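Autolysin E (Staphylococcus aureus, PDB 4PI8) hydrolyses glycosidic bonds in the NAG-NAM glycan strands of peptidoglycan, most likely as an endo-beta-N-acetylglucosaminidase of the bacterial cell wall. Local coordinates at the AMU/NAG site. Numbering follows the deposited sequence.

The AMU/NAG site. Residues 24, 132-134, 166, 171, 190-196. With AMU (N-acetyl-beta-muramic acid), chain B; NAG (2-acetamido-2-deoxy-beta-D-glucopyranose), chain C.
Tyr194 offers one face of its ring to the acetamido methyl of AMU: C8 sits over the centre, 3.7 Å from the Tyr194 ring centroid, a CH-pi contact. The Tyr171 ring is sandwiched, with His192 CE1 over the centre of one face and Tyr194 CD2 nearer the rim of the other. Phe166 takes Ile133 CG2 on a face and meets Tyr194 CE2 at its edge; Phe166 CE2 and Ile133 CA pack against AMU C8. This is the glycan-binding cleft of a catalytically inactivated glycosidase, holding a NAG-NAM disaccharide.

The AMU acetamido group is gripped at both polar ends. Gly134 N donates almost straight to AMU O7 (2.7 Å, 166° at H), while AMU N2 donates to Tyr194 O at 2.8 Å, lying above the carbonyl plane. Together with the Tyr194 face, these bonds hold the N-acetyl group in place. The lactyl carboxylate, the muramic acid mark, is met tip-on by the phenol: Tyr171 OH donates to AMU O10 at 2.7 Å. Water 3, in the plane of the His192 ring at its edge, links NE2 to that same oxygen.

On NAG, backbone does the reading: Gln193 N donates to the acetamido O7 at 2.9 Å. His192 N lies near the same oxygen, but its N-H points well off it, so any bond there is weak. The Gln193 side chain, extended beyond CG (chi2 -180°), runs alongside the NAG methyl, and its OE1 accepts from Ala190 N, which should steady the loop. At the sugar's 3-hydroxyl, water 2 bridges NAG O3 (2.8 Å) to Ala190 O (2.7 Å).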
ATOM      1  N   VAL A  24      -8.178  13.516   6.801  1.00 18.38           N
ATOM      2  CA  VAL A  24      -7.298  13.962   5.693  1.00 19.14           C
ATOM      3  C   VAL A  24      -7.547  13.109   4.454  1.00 18.62           C
ATOM      4  O   VAL A  24      -7.390  11.888   4.517  1.00 19.17           O
ATOM      5  CB  VAL A  24      -5.836  13.924   6.109  1.00 19.44           C
ATOM      6  CG1 VAL A  24      -4.935  14.327   4.928  1.00 21.47           C
ATOM      7  CG2 VAL A  24      -5.608  14.836   7.328  1.00 22.41           C
ATOM      8  N   GLY A 132       5.263   3.533   3.009  1.00 14.33           N
ATOM      9  CA  GLY A 132       4.522   4.629   3.600  1.00 14.88           C
ATOM     10  C   GLY A 132       3.986   4.326   4.952  1.00 14.38           C
ATOM     11  O   GLY A 132       2.832   4.768   5.259  1.00 16.52           O
ATOM     12  N   ILE A 133       4.686   3.653   5.848  1.00 14.42           N
ATOM     13  CA  ILE A 133       4.220   3.197   7.109  1.00 15.99           C
ATOM     14  C   ILE A 133       4.634   4.171   8.209  1.00 18.62           C
ATOM     15  O   ILE A 133       5.833   4.333   8.513  1.00 19.27           O
ATOM     16  CB  ILE A 133       4.677   1.759   7.432  1.00 15.95           C
ATOM     17  CG1 ILE A 133       4.165   0.796   6.349  1.00 15.94           C
ATOM     18  CG2 ILE A 133       4.238   1.307   8.798  1.00 17.94           C
ATOM     19  CD1 ILE A 133       4.849  -0.541   6.314  1.00 16.45           C
ATOM     20  N   GLY A 134       3.647   4.818   8.833  1.00 17.78           N
ATOM     21  CA  GLY A 134       3.900   5.684   9.987  1.00 20.30           C
ATOM     22  C   GLY A 134       4.633   6.951   9.606  1.00 19.45           C
ATOM     23  O   GLY A 134       4.701   7.336   8.461  1.00 20.80           O
ATOM     24  N   PHE A 166       4.053  -5.981   8.436  1.00 12.43           N
ATOM     25  CA  PHE A 166       3.094  -4.954   8.873  1.00 12.86           C
ATOM     26  C   PHE A 166       1.769  -5.081   8.077  1.00 12.72           C
ATOM     27  O   PHE A 166       0.652  -5.112   8.660  1.00 13.54           O
ATOM     28  CB  PHE A 166       3.673  -3.605   8.693  1.00 13.62           C
ATOM     29  CG  PHE A 166       2.690  -2.463   8.953  1.00 14.80           C
ATOM     30  CD1 PHE A 166       2.471  -1.999  10.238  1.00 16.21           C
ATOM     31  CD2 PHE A 166       1.995  -1.883   7.923  1.00 14.23           C
ATOM     32  CE1 PHE A 166       1.586  -0.927  10.463  1.00 16.24           C
ATOM     33  CE2 PHE A 166       1.126  -0.837   8.157  1.00 16.37           C
ATOM     34  CZ  PHE A 166       0.932  -0.375   9.431  1.00 16.52           C
ATOM     35  N   TYR A 171      -3.308  -5.134   8.395  1.00 13.09           N
ATOM     36  CA  TYR A 171      -4.361  -4.988   7.417  1.00 11.80           C
ATOM     37  C   TYR A 171      -4.987  -6.326   7.078  1.00 12.47           C
ATOM     38  O   TYR A 171      -6.226  -6.533   7.218  1.00 13.32           O
ATOM     39  CB  TYR A 171      -3.878  -4.195   6.167  1.00 12.32           C
ATOM     40  CG  TYR A 171      -3.794  -2.736   6.489  1.00 11.74           C
ATOM     41  CD1 TYR A 171      -2.695  -2.211   7.175  1.00 12.54           C
ATOM     42  CD2 TYR A 171      -4.834  -1.870   6.191  1.00 12.51           C
ATOM     43  CE1 TYR A 171      -2.612  -0.873   7.548  1.00 13.59           C
ATOM     44  CE2 TYR A 171      -4.766  -0.532   6.599  1.00 13.02           C
ATOM     45  CZ  TYR A 171      -3.668  -0.058   7.254  1.00 13.32           C
ATOM     46  OH  TYR A 171      -3.641   1.261   7.641  1.00 16.02           O
ATOM     47  N   ALA A 190     -13.633   5.324   7.508  1.00 13.26           N
ATOM     48  CA  ALA A 190     -12.846   6.431   7.978  1.00 13.20           C
ATOM     49  C   ALA A 190     -11.910   6.101   9.113  1.00 14.40           C
ATOM     50  O   ALA A 190     -11.271   7.028   9.686  1.00 17.66           O
ATOM     51  CB  ALA A 190     -13.699   7.695   8.277  1.00 14.88           C
ATOM     52  N   GLN A 191     -11.761   4.839   9.496  1.00 12.86           N
ATOM     53  CA  GLN A 191     -10.790   4.384  10.440  1.00 14.02           C
ATOM     54  C   GLN A 191      -9.843   3.473   9.720  1.00 13.57           C
ATOM     55  O   GLN A 191     -10.222   2.690   8.862  1.00 13.28           O
ATOM     56  CB  GLN A 191     -11.462   3.460  11.549  1.00 16.97           C
ATOM     57  CG  GLN A 191     -12.416   4.233  12.378  1.00 20.77           C
ATOM     58  CD  GLN A 191     -12.783   3.454  13.599  1.00 20.95           C
ATOM     59  OE1 GLN A 191     -13.910   2.985  13.739  1.00 20.17           O
ATOM     60  NE2 GLN A 191     -11.832   3.264  14.455  1.00 20.86           N
ATOM     61  N   HIS A 192      -8.629   3.420  10.252  1.00 12.73           N
ATOM     62  CA  HIS A 192      -7.626   2.435   9.852  1.00 13.19           C
ATOM     63  C   HIS A 192      -7.494   2.370   8.333  1.00 13.09           C
ATOM     64  O   HIS A 192      -7.492   1.241   7.767  1.00 13.59           O
ATOM     65  CB  HIS A 192      -7.878   1.056  10.475  1.00 13.70           C
ATOM     66  CG  HIS A 192      -6.626   0.251  10.529  1.00 14.27           C
ATOM     67  ND1 HIS A 192      -6.373  -0.797   9.656  1.00 14.73           N
ATOM     68  CD2 HIS A 192      -5.474   0.452  11.219  1.00 16.14           C
ATOM     69  CE1 HIS A 192      -5.145  -1.237   9.856  1.00 15.96           C
ATOM     70  NE2 HIS A 192      -4.565  -0.497  10.785  1.00 17.13           N
ATOM     71  N   GLN A 193      -7.264   3.494   7.721  1.00 12.44           N
ATOM     72  CA  GLN A 193      -7.098   3.574   6.231  1.00 12.81           C
ATOM     73  C   GLN A 193      -5.650   3.811   5.905  1.00 12.60           C
ATOM     74  O   GLN A 193      -4.925   4.575   6.522  1.00 14.02           O
ATOM     75  CB  GLN A 193      -8.005   4.655   5.697  1.00 13.17           C
ATOM     76  CG  GLN A 193      -9.452   4.206   5.861  1.00 12.72           C
ATOM     77  CD  GLN A 193     -10.591   5.112   5.401  1.00 12.52           C
ATOM     78  OE1 GLN A 193     -11.716   4.640   5.424  1.00 13.02           O
ATOM     79  NE2 GLN A 193     -10.326   6.336   5.069  1.00 12.88           N
ATOM     80  N   TYR A 194      -5.210   3.146   4.819  1.00 11.89           N
ATOM     81  CA  TYR A 194      -3.758   3.069   4.583  1.00 12.30           C
ATOM     82  C   TYR A 194      -3.187   4.365   4.142  1.00 12.86           C
ATOM     83  O   TYR A 194      -1.992   4.636   4.400  1.00 14.57           O
ATOM     84  CB  TYR A 194      -3.467   1.950   3.563  1.00 11.95           C
ATOM     85  CG  TYR A 194      -2.015   1.424   3.681  1.00 11.80           C
ATOM     86  CD1 TYR A 194      -0.961   2.139   3.085  1.00 12.51           C
ATOM     87  CD2 TYR A 194      -1.733   0.299   4.362  1.00 11.68           C
ATOM     88  CE1 TYR A 194       0.337   1.717   3.290  1.00 11.73           C
ATOM     89  CE2 TYR A 194      -0.403  -0.119   4.561  1.00 12.31           C
ATOM     90  CZ  TYR A 194       0.581   0.615   4.010  1.00 12.52           C
ATOM     91  OH  TYR A 194       1.908   0.136   4.206  1.00 14.11           O
ATOM     92  N   ALA A 195      -3.944   5.174   3.400  1.00 13.31           N
ATOM     93  CA  ALA A 195      -3.414   6.358   2.800  1.00 14.68           C
ATOM     94  C   ALA A 195      -4.455   7.440   2.706  1.00 15.46           C
ATOM     95  O   ALA A 195      -5.656   7.113   2.711  1.00 15.66           O
ATOM     96  CB  ALA A 195      -2.891   6.008   1.430  1.00 15.40           C
ATOM     97  N   SER A 196      -4.006   8.709   2.607  1.00 15.37           N
ATOM     98  CA  SER A 196      -4.928   9.828   2.345  1.00 16.42           C
ATOM     99  C   SER A 196      -5.172  10.112   0.905  1.00 14.99           C
ATOM    100  O   SER A 196      -6.185  10.665   0.548  1.00 15.65           O
ATOM    101  CB  SER A 196      -4.452  11.079   3.079  0.50 18.12           C
ATOM    102  OG  SER A 196      -3.227  11.549   2.547  0.50 18.60           O
TER
HETATM  103  C1  AMU B   1      -1.360   7.321   6.291  1.00 17.17           C
HETATM  104  C2  AMU B   1      -1.104   6.354   7.410  1.00 15.82           C
HETATM  105  C3  AMU B   1      -2.378   6.168   8.248  1.00 15.15           C
HETATM  106  C4  AMU B   1      -2.870   7.562   8.703  1.00 16.34           C
HETATM  107  C5  AMU B   1      -2.923   8.494   7.526  1.00 17.36           C
HETATM  108  C6  AMU B   1      -3.371   9.897   7.942  1.00 20.32           C
HETATM  109  C7  AMU B   1       0.208   4.229   7.460  1.00 17.75           C
HETATM  110  C8  AMU B   1       0.348   2.867   6.814  1.00 16.92           C
HETATM  111  C9  AMU B   1      -2.743   4.007   9.251  1.00 16.20           C
HETATM  112  C10 AMU B   1      -1.910   3.026   9.981  1.00 18.61           C
HETATM  113  C11 AMU B   1      -4.171   4.041   9.789  1.00 15.74           C
HETATM  114  O1  AMU B   1      -0.184   7.549   5.530  1.00 19.05           O
HETATM  115  O3  AMU B   1      -2.163   5.311   9.365  1.00 15.06           O
HETATM  116  O4  AMU B   1      -4.156   7.320   9.296  1.00 16.45           O
HETATM  117  O5  AMU B   1      -1.663   8.578   6.908  1.00 18.33           O
HETATM  118  O6  AMU B   1      -3.612  10.756   6.822  1.00 26.13           O
HETATM  119  O7  AMU B   1       0.959   4.589   8.341  1.00 17.14           O
HETATM  120  O10 AMU B   1      -1.905   1.811   9.623  1.00 17.97           O
HETATM  121  O11 AMU B   1      -1.234   3.426  11.013  1.00 20.01           O
HETATM  122  N2  AMU B   1      -0.701   5.018   6.902  1.00 16.19           N
HETATM  123  C1  NAG C   2      -4.336   7.943  10.556  1.00 16.81           C
HETATM  124  C2  NAG C   2      -5.805   7.649  10.879  1.00 16.98           C
HETATM  125  C3  NAG C   2      -6.127   8.263  12.252  1.00 17.44           C
HETATM  126  C4  NAG C   2      -5.112   7.755  13.230  1.00 21.18           C
HETATM  127  C5  NAG C   2      -3.680   7.984  12.774  1.00 21.14           C
HETATM  128  C6  NAG C   2      -2.751   7.250  13.693  1.00 26.61           C
HETATM  129  C7  NAG C   2      -7.489   7.259   9.073  1.00 16.95           C
HETATM  130  C8  NAG C   2      -8.438   7.902   8.137  1.00 15.67           C
HETATM  131  N2  NAG C   2      -6.781   8.076   9.873  1.00 15.62           N
HETATM  132  O3  NAG C   2      -7.422   7.834  12.647  1.00 17.93           O
HETATM  133  O4  NAG C   2      -5.252   8.477  14.450  1.00 23.82           O
HETATM  134  O5  NAG C   2      -3.485   7.354  11.507  1.00 19.42           O
HETATM  135  O6  NAG C   2      -1.452   7.679  13.278  1.00 27.22           O
HETATM  136  O7  NAG C   2      -7.352   6.030   9.125  1.00 16.19           O
HETATM  137  O   HOH W   1       0.705   5.361   3.398  1.00 18.87           O
HETATM  138  O   HOH W   2      -9.951   8.420  11.583  1.00 19.49           O
HETATM  139  O   HOH W   3      -1.970  -0.233  11.506  1.00 21.82           O